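PDB 4RUW: Endonuclease/exonuclease/phosphatase from Beutenbergia cavernae DSM 12333, which is of unknown function but belongs to the endonuclease/exonuclease/phosphatase family, joining a DNase I-like fold that carries a zinc ion to an immunoglobulin-like domain. Local coordinates for residues V93-H98 against N147-M152. Numbering follows the deposited sequence.
With ZN (zinc ion), chain B.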
# COMPACT_ATOMS: atom_id res chain seq x y z
N VAL A 93 -8.98 -5.65 3.73
CA VAL A 93 -8.32 -6.50 2.76
C VAL A 93 -7.50 -7.52 3.54
O VAL A 93 -6.73 -7.15 4.43
CB VAL A 93 -7.40 -5.65 1.85
CG1 VAL A 93 -6.44 -6.55 1.09
CG2 VAL A 93 -8.24 -4.77 0.92
N LEU A 94 -7.69 -8.80 3.23
CA LEU A 94 -6.95 -9.87 3.87
C LEU A 94 -6.13 -10.65 2.85
O LEU A 94 -6.62 -10.97 1.76
CB LEU A 94 -7.90 -10.83 4.58
CG LEU A 94 -8.82 -10.21 5.62
CD1 LEU A 94 -9.78 -11.26 6.18
CD2 LEU A 94 -8.03 -9.55 6.74
N ASN A 95 -4.88 -10.94 3.20
CA ASN A 95 -4.03 -11.83 2.41
C ASN A 95 -3.85 -13.15 3.15
O ASN A 95 -3.98 -13.20 4.39
CB ASN A 95 -2.64 -11.22 2.17
CG ASN A 95 -2.68 -9.83 1.55
OD1 ASN A 95 -1.96 -8.94 1.98
ND2 ASN A 95 -3.49 -9.64 0.51
N GLU A 96 -3.53 -14.21 2.41
CA GLU A 96 -3.26 -15.53 2.97
C GLU A 96 -4.48 -16.12 3.66
O GLU A 96 -4.42 -16.58 4.80
CB GLU A 96 -2.05 -15.50 3.90
CG GLU A 96 -0.74 -15.25 3.18
CD GLU A 96 -0.42 -16.34 2.17
OE1 GLU A 96 -0.24 -17.50 2.60
OE2 GLU A 96 -0.37 -16.05 0.96
N VAL A 97 -5.60 -16.12 2.94
CA VAL A 97 -6.82 -16.75 3.39
C VAL A 97 -7.02 -17.99 2.52
O VAL A 97 -7.08 -17.88 1.29
CB VAL A 97 -8.04 -15.80 3.23
CG1 VAL A 97 -9.28 -16.44 3.82
CG2 VAL A 97 -7.77 -14.44 3.87
N HIS A 98 -7.09 -19.16 3.15
CA HIS A 98 -7.24 -20.40 2.39
C HIS A 98 -8.68 -20.86 2.28
O HIS A 98 -9.51 -20.60 3.16
CB HIS A 98 -6.39 -21.54 2.96
CG HIS A 98 -4.94 -21.47 2.56
ND1 HIS A 98 -4.10 -22.56 2.66
CD2 HIS A 98 -4.22 -20.44 2.07
CE1 HIS A 98 -2.89 -22.18 2.23
NE2 HIS A 98 -2.94 -20.92 1.87
N ASN A 147 -5.48 -20.61 -2.11
CA ASN A 147 -5.25 -19.36 -1.41
C ASN A 147 -5.96 -18.24 -2.14
O ASN A 147 -6.08 -18.26 -3.37
CB ASN A 147 -3.76 -19.04 -1.34
CG ASN A 147 -3.49 -17.77 -0.57
OD1 ASN A 147 -3.60 -17.75 0.65
ND2 ASN A 147 -3.20 -16.69 -1.27
N GLY A 148 -6.43 -17.25 -1.38
CA GLY A 148 -7.00 -16.06 -1.96
C GLY A 148 -6.68 -14.80 -1.19
O GLY A 148 -6.24 -14.84 -0.03
N ASN A 149 -6.90 -13.67 -1.87
CA ASN A 149 -7.05 -12.38 -1.21
C ASN A 149 -8.54 -12.16 -0.98
O ASN A 149 -9.35 -12.58 -1.79
CB ASN A 149 -6.47 -11.28 -2.08
CG ASN A 149 -5.00 -11.49 -2.33
OD1 ASN A 149 -4.23 -11.69 -1.39
ND2 ASN A 149 -4.60 -11.48 -3.60
N VAL A 150 -8.89 -11.53 0.14
CA VAL A 150 -10.29 -11.34 0.49
C VAL A 150 -10.58 -9.87 0.75
O VAL A 150 -9.74 -9.17 1.33
CB VAL A 150 -10.67 -12.19 1.73
CG1 VAL A 150 -12.00 -11.76 2.34
CG2 VAL A 150 -10.67 -13.68 1.38
N VAL A 151 -11.73 -9.40 0.29
CA VAL A 151 -12.27 -8.12 0.73
C VAL A 151 -13.51 -8.39 1.55
O VAL A 151 -14.40 -9.11 1.11
CB VAL A 151 -12.62 -7.20 -0.46
CG1 VAL A 151 -13.33 -5.93 0.03
CG2 VAL A 151 -11.36 -6.84 -1.24
N MSE A 152 -13.55 -7.83 2.76
CA MSE A 152 -14.75 -7.87 3.59
C MSE A 152 -15.18 -6.44 3.87
O MSE A 152 -14.35 -5.57 4.11
CB MSE A 152 -14.52 -8.60 4.92
CG MSE A 152 -14.01 -10.03 4.78
SE MSE A 152 -13.80 -10.99 6.47
CE MSE A 152 -15.68 -11.27 6.89
ZN ZN B . -4.57 -24.33 3.44
O HOH W 1 -2.69 -13.81 -0.40
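Val150 is the bump in the middle of this antiparallel strand pair: one methyl, CG2, fills the dip beside Val97, while its CB lies against the CB of Leu94. CG2 of Val150 presses into the fork of Val97, meeting CB of Val97 at 3.9 Å and both of its methyls as closely. Gly148, paired with Val97, raises no side chain on this face. CD1 of Leu94 reaches the selenium SE of selenomethionine Met152 (4.0 Å), a long flexible chain well suited to follow the leucine's outline.

Paired backbone bonds join Leu94 to Val150, with Leu94 N 2.8 Å from Val150 O. A beta bulge at Asn95 and Glu96 then shifts the register by one residue; pairing resumes at Val97 and Gly148, where Val97 N to Gly148 O is a weak bond. A water fits the step: it accepts from Glu96 N and Asn147 ND2 and donates to Asn149 OD1 (2.8 Å). Asn149 OD1 also takes Asn95 ND2 at 2.9 Å, the donor standing above the plane of that carbonyl, with the two amides turned 79° apart. Asparagine suits both places, offering a donor and an acceptor on a short stem; Asn95 OD1 meanwhile receives Asp235 N.

With CG anti to the backbone N (chi1 -178°), the amide of Asn147 is carried toward His98. OD1 of Asn147 lies in the plane of the His98 ring, at its edge, 3.1 Å from CD2 of His98, while ND2 also bonds Thr131. His98 ND1 binds zinc at 2.0 Å, with Asp100, His107 and His137 completing the site.

Strands 55-62 and 125-133 flank the pair within its sheet. Leu94, Val97 and Met152 pack under helix 110-118, whereas Val93, Asn95 and Asn149 meet strand 192-200 of the second sheet, in the layered sandwich of DNase I-like proteins.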